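Histidyl-trna synthetase (Thermus thermophilus, PDB 1H4V) catalyses the ATP-dependent attachment of L-histidine to tRNA(His), releasing AMP and diphosphate, and works as a homodimer. Local coordinates at residues K29-A34 and Y148-E153; E45-F50 and S75-P80; A89-G94 and G296-P301; R103-G108 and H125-E130. One frame throughout, in Å; residues are numbered along the deposited sequence.

In the fold
All four contacts lie in the catalytic part of the synthetase. Contact 4 is closest to the centre of the chain and pairs two strands of the main sheet, mainly through backbone hydrogen bonds. Contact 1 is a buried helix pair with its centre about 12 Å from that of contact 4, which it touches. Contact 1 is apolar inside, with a long salt bridge at its exposed margin. Contacts 2 and 3 lie farther out. Contact 2 is strand pairing again, in a smaller sheet, with linked hydroxyls and a CH-pi contact of proline on phenylalanine. Contact 3 joins helix 83-92 to a loop by apolar touches alone. Contacts 1, 2 and 3 each touch the second subunit.

Contact 1 of 4, residues K29-A34 and Y148-E153; sequences KVLEAA and YECLKE
The helical segments around Val30 and Cys150 run roughly antiparallel, with N-to-C directions 143° apart and axes 9.9 Å apart at closest approach. They belong to helices 14-33 and 137-153 of the class II synthetase catalytic domain. The contact is helix-on-helix packing beside the main sheet. Cys150 SG is the buried centre of it. This sulphur is anti to its own carbonyl carbon (chi1 -73°) and touches two side chains of the other helix. Val30 CG2 is placed 3.0 Å from Cys150 SG, shorter than a normal apolar approach, and the exact spacing is doubtful. Leu31 CD1 meets Cys150 SG at 3.8 Å. Leu31 also packs on Val127 and Tyr129 of strand 123-132, which ties the helix pair to the sheet. The other branch of Val30 meets Glu153, with Val30 CG1 4.0 Å from Glu153 CG. These two side chains slide past each other in opposite directions. No hydrogen bond crosses between the segments. Pro353 of the second subunit packs on Glu149 and Glu153. At the exposed margin the side chains of Lys29 and Glu153 cross at about a right angle. Their salt bridge is long, with Lys29 NZ 3.7 Å from Glu153 OE2.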
loop_
_atom_site.group_PDB
_atom_site.type_symbol
_atom_site.label_atom_id
_atom_site.label_comp_id
_atom_site.label_asym_id
_atom_site.label_seq_id
_atom_site.Cartn_x
_atom_site.Cartn_y
_atom_site.Cartn_z
ATOM N N LYS A 29 -11.625 6.408 -6.429
ATOM C CA LYS A 29 -12.473 6.924 -7.505
ATOM C C LYS A 29 -13.329 8.110 -7.068
ATOM O O LYS A 29 -13.359 9.138 -7.743
ATOM C CB LYS A 29 -13.391 5.821 -8.060
ATOM C CG LYS A 29 -14.363 6.311 -9.145
ATOM C CD LYS A 29 -15.274 5.196 -9.654
ATOM C CE LYS A 29 -16.315 4.775 -8.609
ATOM N NZ LYS A 29 -17.320 3.798 -9.142
ATOM N N VAL A 30 -14.024 7.980 -5.942
ATOM C CA VAL A 30 -14.875 9.077 -5.491
ATOM C C VAL A 30 -14.086 10.283 -4.982
ATOM O O VAL A 30 -14.434 11.421 -5.281
ATOM C CB VAL A 30 -15.886 8.618 -4.386
ATOM C CG1 VAL A 30 -16.455 7.251 -4.727
ATOM C CG2 VAL A 30 -15.231 8.606 -3.045
ATOM N N LEU A 31 -13.018 10.040 -4.231
ATOM C CA LEU A 31 -12.223 11.140 -3.697
ATOM C C LEU A 31 -11.432 11.891 -4.766
ATOM O O LEU A 31 -11.292 13.113 -4.683
ATOM C CB LEU A 31 -11.287 10.626 -2.596
ATOM C CG LEU A 31 -11.785 10.682 -1.140
ATOM C CD1 LEU A 31 -13.287 10.658 -1.063
ATOM C CD2 LEU A 31 -11.178 9.521 -0.347
ATOM N N GLU A 32 -10.923 11.192 -5.776
ATOM C CA GLU A 32 -10.161 11.889 -6.807
ATOM C C GLU A 32 -11.074 12.594 -7.817
ATOM O O GLU A 32 -10.635 13.487 -8.539
ATOM C CB GLU A 32 -9.160 10.942 -7.494
ATOM C CG GLU A 32 -8.084 10.445 -6.499
ATOM C CD GLU A 32 -6.889 9.761 -7.139
ATOM O OE1 GLU A 32 -7.056 9.071 -8.169
ATOM O OE2 GLU A 32 -5.772 9.897 -6.595
ATOM N N ALA A 33 -12.350 12.212 -7.839
ATOM C CA ALA A 33 -13.311 12.851 -8.731
ATOM C C ALA A 33 -13.688 14.180 -8.096
ATOM O O ALA A 33 -14.161 15.090 -8.779
ATOM C CB ALA A 33 -14.549 11.991 -8.895
ATOM N N ALA A 34 -13.489 14.293 -6.783
ATOM C CA ALA A 34 -13.804 15.533 -6.082
ATOM C C ALA A 34 -12.564 16.396 -5.911
ATOM O O ALA A 34 -12.556 17.348 -5.136
ATOM C CB ALA A 34 -14.423 15.240 -4.752
ATOM N N TYR A 148 -20.254 9.524 2.814
ATOM C CA TYR A 148 -21.516 8.851 2.541
ATOM C C TYR A 148 -21.416 8.130 1.188
ATOM O O TYR A 148 -21.758 6.951 1.077
ATOM C CB TYR A 148 -22.640 9.888 2.517
ATOM C CG TYR A 148 -24.027 9.323 2.353
ATOM C CD1 TYR A 148 -24.592 8.516 3.335
ATOM C CD2 TYR A 148 -24.787 9.614 1.221
ATOM C CE1 TYR A 148 -25.882 8.013 3.197
ATOM C CE2 TYR A 148 -26.073 9.116 1.072
ATOM C CZ TYR A 148 -26.615 8.318 2.065
ATOM O OH TYR A 148 -27.897 7.836 1.926
ATOM N N GLU A 149 -20.929 8.847 0.172
ATOM C CA GLU A 149 -20.763 8.304 -1.178
ATOM C C GLU A 149 -19.796 7.119 -1.265
ATOM O O GLU A 149 -20.104 6.122 -1.913
ATOM C CB GLU A 149 -20.295 9.400 -2.137
ATOM C CG GLU A 149 -21.390 9.951 -3.031
ATOM C CD GLU A 149 -21.877 8.936 -4.063
ATOM O OE1 GLU A 149 -21.113 8.617 -5.005
ATOM O OE2 GLU A 149 -23.027 8.456 -3.929
ATOM N N CYS A 150 -18.623 7.229 -0.647
ATOM C CA CYS A 150 -17.668 6.128 -0.681
ATOM C C CYS A 150 -18.376 4.856 -0.252
ATOM O O CYS A 150 -18.261 3.818 -0.905
ATOM C CB CYS A 150 -16.500 6.361 0.282
ATOM S SG CYS A 150 -15.295 7.606 -0.190
ATOM N N LEU A 151 -19.115 4.952 0.849
ATOM C CA LEU A 151 -19.829 3.811 1.407
ATOM C C LEU A 151 -20.996 3.347 0.546
ATOM O O LEU A 151 -21.224 2.149 0.399
ATOM C CB LEU A 151 -20.327 4.143 2.815
ATOM C CG LEU A 151 -19.276 4.634 3.816
ATOM C CD1 LEU A 151 -19.970 5.054 5.112
ATOM C CD2 LEU A 151 -18.253 3.540 4.077
ATOM N N LYS A 152 -21.736 4.296 -0.015
ATOM C CA LYS A 152 -22.873 3.960 -0.860
ATOM C C LYS A 152 -22.392 3.260 -2.126
ATOM O O LYS A 152 -23.001 2.297 -2.568
ATOM C CB LYS A 152 -23.648 5.226 -1.237
ATOM C CG LYS A 152 -25.156 5.080 -1.162
ATOM C CD LYS A 152 -25.628 5.070 0.282
ATOM C CE LYS A 152 -27.133 4.838 0.385
ATOM N NZ LYS A 152 -27.528 3.465 -0.044
ATOM N N GLU A 153 -21.291 3.747 -2.700
ATOM C CA GLU A 153 -20.733 3.163 -3.917
ATOM C C GLU A 153 -20.253 1.738 -3.689
ATOM O O GLU A 153 -20.172 0.952 -4.631
ATOM C CB GLU A 153 -19.570 4.008 -4.433
ATOM C CG GLU A 153 -19.981 5.377 -4.949
ATOM C CD GLU A 153 -20.586 5.340 -6.346
ATOM O OE1 GLU A 153 -21.297 6.306 -6.704
ATOM O OE2 GLU A 153 -20.343 4.362 -7.092
#

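Contact 2 of 4, residues E45-F50 and S75-P80; sequences EETQVF and SLTLRP
Thr47 OG1 meets two hydroxyls of the adjacent segment, with hydrogen bonds of 2.6 Å to Ser75 OG and 2.8 Å from Thr47 OG1 to Thr77 OG1. Thr47 follows directly on strand 44-46, which pairs antiparallel with strand 75-78 in a three-stranded sheet of the catalytic domain. Thr77 OG1 also bonds Thr67 OG1 on strand 67-69, so the hydroxyls are linked across the sheet. Backbone bonds set the register. Glu45 N reaches Thr77 O at 3.0 Å, and Thr77 N reaches Glu45 O at 2.7 Å. Thr47 N adds a longer bond to Ser75 O, from above the carbonyl plane. Beyond the strand, Pro80 CD sits over the centre of the Phe50 ring, 3.3 Å from its centroid, as a CH-pi contact. Val49 CG1 lies over the opposite face, and Phe50 CD1 touches Thr77 CG2. An alanine in place of Phe50 would probably open a gap between Pro80 CD and Val49 CG1 and leave Thr77 CG2 without this neighbour. Farther out, Glu45 OE1 forms a salt bridge with Arg88, and Arg79 NH1 bonds Pro109 O. Val6 of the second subunit packs on Glu46 and Leu76. Gln48 NE2 bonds Glu46 OE1 at 2.8 Å, from above the carboxylate plane.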
loop_
_atom_site.group_PDB
_atom_site.type_symbol
_atom_site.label_atom_id
_atom_site.label_comp_id
_atom_site.label_asym_id
_atom_site.label_seq_id
_atom_site.Cartn_x
_atom_site.Cartn_y
_atom_site.Cartn_z
ATOM N N GLU A 45 6.760 8.494 12.542
ATOM C CA GLU A 45 7.145 9.904 12.591
ATOM C C GLU A 45 7.605 10.272 13.991
ATOM O O GLU A 45 7.556 9.450 14.918
ATOM C CB GLU A 45 5.952 10.791 12.220
ATOM C CG GLU A 45 5.324 10.411 10.913
ATOM C CD GLU A 45 4.869 11.602 10.111
ATOM O OE1 GLU A 45 5.443 12.698 10.285
ATOM O OE2 GLU A 45 3.951 11.432 9.287
ATOM N N GLU A 46 8.054 11.511 14.146
ATOM C CA GLU A 46 8.478 11.967 15.459
ATOM C C GLU A 46 7.230 11.921 16.320
ATOM O O GLU A 46 6.156 12.349 15.900
ATOM C CB GLU A 46 8.996 13.397 15.414
ATOM C CG GLU A 46 10.316 13.571 14.740
ATOM C CD GLU A 46 10.925 14.907 15.096
ATOM O OE1 GLU A 46 11.097 15.164 16.313
ATOM O OE2 GLU A 46 11.223 15.700 14.170
ATOM N N THR A 47 7.386 11.385 17.522
ATOM C CA THR A 47 6.297 11.253 18.480
ATOM C C THR A 47 5.463 12.521 18.659
ATOM O O THR A 47 4.247 12.456 18.791
ATOM C CB THR A 47 6.868 10.823 19.835
ATOM O OG1 THR A 47 7.438 9.520 19.692
ATOM C CG2 THR A 47 5.803 10.796 20.902
ATOM N N GLN A 48 6.114 13.676 18.660
ATOM C CA GLN A 48 5.394 14.932 18.849
ATOM C C GLN A 48 4.334 15.199 17.782
ATOM O O GLN A 48 3.399 15.954 18.012
ATOM C CB GLN A 48 6.381 16.100 18.909
ATOM C CG GLN A 48 7.273 16.232 17.696
ATOM C CD GLN A 48 8.270 17.361 17.852
ATOM O OE1 GLN A 48 7.891 18.512 18.079
ATOM N NE2 GLN A 48 9.554 17.041 17.733
ATOM N N VAL A 49 4.470 14.578 16.619
ATOM C CA VAL A 49 3.496 14.794 15.563
ATOM C C VAL A 49 2.133 14.302 16.023
ATOM O O VAL A 49 1.100 14.913 15.725
ATOM C CB VAL A 49 3.901 14.049 14.284
ATOM C CG1 VAL A 49 2.763 14.048 13.285
ATOM C CG2 VAL A 49 5.125 14.710 13.686
ATOM N N PHE A 50 2.151 13.228 16.806
ATOM C CA PHE A 50 0.921 12.616 17.287
ATOM C C PHE A 50 0.466 12.913 18.705
ATOM O O PHE A 50 -0.546 12.365 19.140
ATOM C CB PHE A 50 1.006 11.103 17.061
ATOM C CG PHE A 50 1.205 10.728 15.616
ATOM C CD1 PHE A 50 2.360 10.078 15.199
ATOM C CD2 PHE A 50 0.244 11.058 14.664
ATOM C CE1 PHE A 50 2.554 9.763 13.859
ATOM C CE2 PHE A 50 0.432 10.748 13.329
ATOM C CZ PHE A 50 1.583 10.100 12.921
ATOM N N SER A 75 12.699 10.292 19.607
ATOM C CA SER A 75 11.491 9.516 19.845
ATOM C C SER A 75 10.723 9.358 18.529
ATOM O O SER A 75 10.455 10.338 17.838
ATOM C CB SER A 75 10.609 10.214 20.883
ATOM O OG SER A 75 9.520 9.394 21.266
ATOM N N LEU A 76 10.382 8.119 18.192
ATOM C CA LEU A 76 9.659 7.809 16.962
ATOM C C LEU A 76 8.376 7.056 17.303
ATOM O O LEU A 76 8.348 6.269 18.245
ATOM C CB LEU A 76 10.537 6.947 16.054
ATOM C CG LEU A 76 11.214 7.554 14.815
ATOM C CD1 LEU A 76 11.849 8.884 15.119
ATOM C CD2 LEU A 76 12.254 6.568 14.290
ATOM N N THR A 77 7.313 7.302 16.539
ATOM C CA THR A 77 6.034 6.639 16.777
ATOM C C THR A 77 5.376 6.102 15.504
ATOM O O THR A 77 5.345 6.767 14.473
ATOM C CB THR A 77 5.037 7.600 17.507
ATOM O OG1 THR A 77 5.437 7.764 18.879
ATOM C CG2 THR A 77 3.622 7.052 17.463
ATOM N N LEU A 78 4.860 4.883 15.587
ATOM C CA LEU A 78 4.165 4.250 14.470
ATOM C C LEU A 78 2.849 5.005 14.276
ATOM O O LEU A 78 2.112 5.225 15.232
ATOM C CB LEU A 78 3.889 2.779 14.798
ATOM C CG LEU A 78 4.742 1.692 14.135
ATOM C CD1 LEU A 78 6.191 2.088 14.105
ATOM C CD2 LEU A 78 4.568 0.389 14.883
ATOM N N ARG A 79 2.572 5.407 13.040
ATOM C CA ARG A 79 1.358 6.149 12.714
ATOM C C ARG A 79 0.071 5.568 13.328
ATOM O O ARG A 79 -0.346 4.462 12.983
ATOM C CB ARG A 79 1.197 6.223 11.197
ATOM C CG ARG A 79 0.021 7.053 10.752
ATOM C CD ARG A 79 -0.486 6.551 9.416
ATOM N NE ARG A 79 0.471 6.791 8.352
ATOM C CZ ARG A 79 0.652 5.979 7.321
ATOM N NH1 ARG A 79 -0.055 4.866 7.228
ATOM N NH2 ARG A 79 1.519 6.299 6.375
ATOM N N PRO A 80 -0.573 6.318 14.243
ATOM C CA PRO A 80 -1.813 5.902 14.913
ATOM C C PRO A 80 -3.069 6.504 14.278
ATOM O O PRO A 80 -4.181 6.031 14.506
ATOM C CB PRO A 80 -1.616 6.421 16.325
ATOM C CG PRO A 80 -0.991 7.743 16.057
ATOM C CD PRO A 80 0.041 7.447 14.967
#

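Contact 3 of 4, residues A89-G94 and G296-P301; sequences AYLEHG and GGPRVP
Val300 sets both its methyls against one carbon of the Tyr90 ring. Val300 CG1 is 3.8 Å from Tyr90 CE2, and Val300 CG2 is equally near that atom. The two side chains cross obliquely. Tyr90 points toward the loop from its backbone, and its CG is anti to the backbone N (chi1 174°). Leu91, the next residue, packs alongside. Its CD1 lies in the plane of the Tyr90 ring, at the edge. Leu91 CD1 also touches Val300 CG2 at 4.4 Å, and Pro298 CD is just as far from Leu91 CD1. The other methyl, Leu91 CD2, comes within 4.2 Å of Gly297 CA. A side chain at Gly297 would not fit here, because its CB would clash with Leu91 CG.

The contact joins the C-terminal turn of helix 83-92 to the loop between helix 291-294 and strand 302-308. Both helices end in a Schellman motif, one with Gly94 and the other with Gly296 at positive phi. In the first, Gly94 N bonds Leu91 O at 3.2 Å, and Met95 N bonds Tyr90 O. Leu132 of strand 123-132 packs on both Tyr90 and Val300. The phenol end of Tyr90 is held by a hydrogen bond from OH to Gln100 OE1. Arg4 of the second subunit packs on Leu91.

No hydrogen bond or salt bridge joins the two segments. Their fit therefore rests on the shape of apolar groups and on the lack of a side chain at Gly297.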
loop_
_atom_site.group_PDB
_atom_site.type_symbol
_atom_site.label_atom_id
_atom_site.label_comp_id
_atom_site.label_asym_id
_atom_site.label_seq_id
_atom_site.Cartn_x
_atom_site.Cartn_y
_atom_site.Cartn_z
ATOM N N ALA A 89 2.273 17.134 6.590
ATOM C CA ALA A 89 2.754 17.123 5.211
ATOM C C ALA A 89 2.386 18.430 4.498
ATOM O O ALA A 89 3.181 18.964 3.725
ATOM C CB ALA A 89 2.168 15.921 4.453
ATOM N N TYR A 90 1.184 18.932 4.762
ATOM C CA TYR A 90 0.703 20.175 4.161
ATOM C C TYR A 90 1.679 21.296 4.538
ATOM O O TYR A 90 2.007 22.166 3.725
ATOM C CB TYR A 90 -0.696 20.483 4.707
ATOM C CG TYR A 90 -1.291 21.817 4.310
ATOM C CD1 TYR A 90 -2.171 21.918 3.228
ATOM C CD2 TYR A 90 -1.033 22.968 5.057
ATOM C CE1 TYR A 90 -2.790 23.136 2.905
ATOM C CE2 TYR A 90 -1.642 24.190 4.744
ATOM C CZ TYR A 90 -2.522 24.268 3.672
ATOM O OH TYR A 90 -3.149 25.465 3.376
ATOM N N LEU A 91 2.140 21.247 5.781
ATOM C CA LEU A 91 3.090 22.215 6.310
ATOM C C LEU A 91 4.474 22.048 5.692
ATOM O O LEU A 91 5.056 23.008 5.187
ATOM C CB LEU A 91 3.205 22.050 7.831
ATOM C CG LEU A 91 2.427 22.979 8.769
ATOM C CD1 LEU A 91 1.258 23.646 8.062
ATOM C CD2 LEU A 91 1.971 22.176 9.966
ATOM N N GLU A 92 4.993 20.825 5.725
ATOM C CA GLU A 92 6.327 20.568 5.209
ATOM C C GLU A 92 6.519 20.960 3.748
ATOM O O GLU A 92 7.570 21.488 3.377
ATOM C CB GLU A 92 6.693 19.087 5.396
ATOM C CG GLU A 92 8.154 18.770 5.101
ATOM C CD GLU A 92 8.559 17.356 5.481
ATOM O OE1 GLU A 92 8.274 16.933 6.622
ATOM O OE2 GLU A 92 9.176 16.667 4.644
ATOM N N HIS A 93 5.505 20.727 2.921
ATOM C CA HIS A 93 5.628 21.033 1.504
ATOM C C HIS A 93 5.078 22.378 1.060
ATOM O O HIS A 93 4.946 22.630 -0.132
ATOM C CB HIS A 93 5.009 19.895 0.696
ATOM C CG HIS A 93 5.647 18.573 0.976
ATOM N ND1 HIS A 93 6.925 18.264 0.559
ATOM C CD2 HIS A 93 5.232 17.524 1.729
ATOM C CE1 HIS A 93 7.273 17.086 1.047
ATOM N NE2 HIS A 93 6.264 16.617 1.761
ATOM N N GLY A 94 4.790 23.245 2.026
ATOM C CA GLY A 94 4.274 24.559 1.722
ATOM C C GLY A 94 3.034 24.523 0.852
ATOM O O GLY A 94 2.927 25.278 -0.116
ATOM N N GLY A 296 3.065 23.502 15.263
ATOM C CA GLY A 296 4.047 24.540 15.025
ATOM C C GLY A 296 3.825 25.352 13.771
ATOM O O GLY A 296 4.626 26.214 13.452
ATOM N N GLY A 297 2.737 25.096 13.058
ATOM C CA GLY A 297 2.484 25.845 11.843
ATOM C C GLY A 297 1.490 26.969 12.053
ATOM O O GLY A 297 0.970 27.154 13.152
ATOM N N PRO A 298 1.212 27.757 11.011
ATOM C CA PRO A 298 0.254 28.853 11.153
ATOM C C PRO A 298 -1.144 28.267 11.289
ATOM O O PRO A 298 -1.313 27.048 11.344
ATOM C CB PRO A 298 0.422 29.622 9.849
ATOM C CG PRO A 298 0.754 28.524 8.874
ATOM C CD PRO A 298 1.763 27.710 9.646
ATOM N N ARG A 299 -2.144 29.134 11.341
ATOM C CA ARG A 299 -3.516 28.680 11.445
ATOM C C ARG A 299 -3.925 28.053 10.119
ATOM O O ARG A 299 -3.751 28.657 9.066
ATOM C CB ARG A 299 -4.440 29.858 11.748
ATOM C CG ARG A 299 -5.914 29.544 11.554
ATOM C CD ARG A 299 -6.772 30.791 11.646
ATOM N NE ARG A 299 -8.194 30.460 11.614
ATOM C CZ ARG A 299 -8.794 29.673 12.504
ATOM N NH1 ARG A 299 -8.092 29.134 13.495
ATOM N NH2 ARG A 299 -10.098 29.428 12.409
ATOM N N VAL A 300 -4.453 26.836 10.168
ATOM C CA VAL A 300 -4.908 26.151 8.962
ATOM C C VAL A 300 -6.221 25.436 9.240
ATOM O O VAL A 300 -6.242 24.391 9.882
ATOM C CB VAL A 300 -3.895 25.103 8.467
ATOM C CG1 VAL A 300 -4.465 24.378 7.235
ATOM C CG2 VAL A 300 -2.565 25.769 8.125
ATOM N N PRO A 301 -7.341 26.005 8.772
ATOM C CA PRO A 301 -8.666 25.407 8.976
ATOM C C PRO A 301 -8.698 24.046 8.300
ATOM O O PRO A 301 -8.105 23.866 7.238
ATOM C CB PRO A 301 -9.609 26.390 8.287
ATOM C CG PRO A 301 -8.847 27.692 8.312
ATOM C CD PRO A 301 -7.443 27.253 8.001
#

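Contact 4 of 4, residues R103-G108 and H125-E130; sequences RLWMAG and HQVNYE
The antiparallel hairpin of strands 102-111 and 123-132 matches motif 2 of the class II synthetases, and Arg103 to Gly108 pair with His125 to Glu130 along it. The strand directions are 174° apart. Six backbone bonds join Leu104 with Glu130, Met106 with Asn128 and Gly108 with Gln126. Asn128 N to Met106 O is 2.6 Å, and Gly108 N to Gln126 O 3.2 Å. Trp105, Ala107, Val127 and Tyr129 share one face of the sheet. There Ala107 CB touches Val127 CG2 at 4.1 Å. The Tyr129 side chain lies beside that of Arg103 and points the same way, with ring and guanidinium planes 33° apart. Tyr129 OH is 3.1 Å from Arg103 CD. Arg103 NE has its salt bridge with Glu142. The rings of Tyr129 and Phe305 meet with planes at about 30°. An alanine in place of Tyr129 would probably leave the aliphatic chain of Arg103 without its neighbour and Phe305 without its ring partner. On the other face Gln126 NE2 bonds Asn128 OD1 at 2.8 Å, in the plane of the Asn128 carbonyl and on a lone pair, though tilted from the Gln126 amide plane. Met86 of helix 83-92 packs there, on Leu104, Asn128 and Glu130. Helix 14-33 lies over the Trp105 face, and Glu32 OE2 accepts a hydrogen bond from Trp105 NE1. Tyr129 packs on Leu146 of helix 137-153. Strands 37-38 and 302-308 flank the hairpin.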
loop_
_atom_site.group_PDB
_atom_site.type_symbol
_atom_site.label_atom_id
_atom_site.label_comp_id
_atom_site.label_asym_id
_atom_site.label_seq_id
_atom_site.Cartn_x
_atom_site.Cartn_y
_atom_site.Cartn_z
ATOM N N ARG A 103 -7.231 19.570 -1.076
ATOM C CA ARG A 103 -7.916 18.345 -0.721
ATOM C C ARG A 103 -6.947 17.175 -0.842
ATOM O O ARG A 103 -6.305 16.981 -1.875
ATOM C CB ARG A 103 -9.141 18.143 -1.625
ATOM C CG ARG A 103 -10.256 19.175 -1.418
ATOM C CD ARG A 103 -11.483 18.808 -2.257
ATOM N NE ARG A 103 -12.584 19.762 -2.142
ATOM C CZ ARG A 103 -12.588 20.978 -2.682
ATOM N NH1 ARG A 103 -11.545 21.414 -3.380
ATOM N NH2 ARG A 103 -13.652 21.750 -2.547
ATOM N N LEU A 104 -6.836 16.392 0.223
ATOM C CA LEU A 104 -5.920 15.252 0.215
ATOM C C LEU A 104 -6.607 13.989 0.701
ATOM O O LEU A 104 -7.567 14.041 1.474
ATOM C CB LEU A 104 -4.716 15.521 1.124
ATOM C CG LEU A 104 -3.924 16.823 0.962
ATOM C CD1 LEU A 104 -3.056 17.018 2.195
ATOM C CD2 LEU A 104 -3.075 16.789 -0.287
ATOM N N TRP A 105 -6.126 12.848 0.238
ATOM C CA TRP A 105 -6.677 11.593 0.702
ATOM C C TRP A 105 -5.529 10.614 0.798
ATOM O O TRP A 105 -4.483 10.788 0.160
ATOM C CB TRP A 105 -7.785 11.063 -0.220
ATOM C CG TRP A 105 -7.308 10.375 -1.453
ATOM C CD1 TRP A 105 -6.988 10.953 -2.648
ATOM C CD2 TRP A 105 -7.108 8.970 -1.617
ATOM N NE1 TRP A 105 -6.602 9.991 -3.550
ATOM C CE2 TRP A 105 -6.662 8.765 -2.944
ATOM C CE3 TRP A 105 -7.255 7.864 -0.769
ATOM C CZ2 TRP A 105 -6.368 7.490 -3.452
ATOM C CZ3 TRP A 105 -6.962 6.592 -1.277
ATOM C CH2 TRP A 105 -6.520 6.421 -2.608
ATOM N N MET A 106 -5.735 9.580 1.602
ATOM C CA MET A 106 -4.713 8.585 1.828
ATOM C C MET A 106 -5.344 7.302 2.355
ATOM O O MET A 106 -6.387 7.314 3.014
ATOM C CB MET A 106 -3.706 9.153 2.838
ATOM C CG MET A 106 -2.648 8.201 3.379
ATOM S SD MET A 106 -1.435 9.136 4.373
ATOM C CE MET A 106 -2.128 9.045 6.040
ATOM N N ALA A 107 -4.706 6.189 2.037
ATOM C CA ALA A 107 -5.152 4.895 2.495
ATOM C C ALA A 107 -3.893 4.212 2.992
ATOM O O ALA A 107 -2.854 4.266 2.337
ATOM C CB ALA A 107 -5.767 4.111 1.349
ATOM N N GLY A 108 -3.965 3.582 4.153
ATOM C CA GLY A 108 -2.784 2.906 4.649
ATOM C C GLY A 108 -2.949 2.319 6.030
ATOM O O GLY A 108 -3.987 2.477 6.655
ATOM N N HIS A 125 -6.351 -0.737 8.719
ATOM C CA HIS A 125 -6.171 0.166 7.594
ATOM C C HIS A 125 -7.334 1.133 7.511
ATOM O O HIS A 125 -8.482 0.792 7.814
ATOM C CB HIS A 125 -6.074 -0.625 6.291
ATOM C CG HIS A 125 -4.950 -1.610 6.267
ATOM N ND1 HIS A 125 -4.972 -2.784 6.991
ATOM C CD2 HIS A 125 -3.748 -1.575 5.644
ATOM C CE1 HIS A 125 -3.831 -3.428 6.819
ATOM N NE2 HIS A 125 -3.071 -2.717 6.006
ATOM N N GLN A 126 -7.048 2.363 7.136
ATOM C CA GLN A 126 -8.131 3.304 6.999
ATOM C C GLN A 126 -7.890 4.236 5.850
ATOM O O GLN A 126 -6.755 4.389 5.380
ATOM C CB GLN A 126 -8.376 4.094 8.296
ATOM C CG GLN A 126 -7.227 4.858 8.884
ATOM C CD GLN A 126 -7.681 5.739 10.058
ATOM O OE1 GLN A 126 -8.408 5.285 10.949
ATOM N NE2 GLN A 126 -7.253 7.000 10.059
ATOM N N VAL A 127 -8.978 4.813 5.363
ATOM C CA VAL A 127 -8.902 5.768 4.277
ATOM C C VAL A 127 -9.131 7.125 4.905
ATOM O O VAL A 127 -10.051 7.291 5.699
ATOM C CB VAL A 127 -9.989 5.500 3.223
ATOM C CG1 VAL A 127 -10.077 6.682 2.259
ATOM C CG2 VAL A 127 -9.669 4.204 2.470
ATOM N N ASN A 128 -8.283 8.090 4.576
ATOM C CA ASN A 128 -8.431 9.431 5.125
ATOM C C ASN A 128 -8.653 10.438 4.024
ATOM O O ASN A 128 -8.075 10.326 2.947
ATOM C CB ASN A 128 -7.187 9.866 5.915
ATOM C CG ASN A 128 -7.144 9.286 7.315
ATOM O OD1 ASN A 128 -6.739 8.143 7.519
ATOM N ND2 ASN A 128 -7.565 10.077 8.289
ATOM N N TYR A 129 -9.494 11.419 4.313
ATOM C CA TYR A 129 -9.781 12.501 3.389
ATOM C C TYR A 129 -9.650 13.784 4.206
ATOM O O TYR A 129 -10.210 13.891 5.294
ATOM C CB TYR A 129 -11.202 12.418 2.846
ATOM C CG TYR A 129 -11.602 13.689 2.129
ATOM C CD1 TYR A 129 -11.090 13.994 0.864
ATOM C CD2 TYR A 129 -12.460 14.604 2.728
ATOM C CE1 TYR A 129 -11.425 15.179 0.215
ATOM C CE2 TYR A 129 -12.799 15.794 2.094
ATOM C CZ TYR A 129 -12.278 16.073 0.837
ATOM O OH TYR A 129 -12.617 17.247 0.210
ATOM N N GLU A 130 -8.933 14.756 3.668
ATOM C CA GLU A 130 -8.721 16.017 4.360
ATOM C C GLU A 130 -8.779 17.218 3.399
ATOM O O GLU A 130 -8.152 17.218 2.336
ATOM C CB GLU A 130 -7.352 15.967 5.053
ATOM C CG GLU A 130 -7.361 16.036 6.576
ATOM C CD GLU A 130 -8.255 15.009 7.261
ATOM O OE1 GLU A 130 -9.151 15.429 8.016
ATOM O OE2 GLU A 130 -8.064 13.790 7.068
#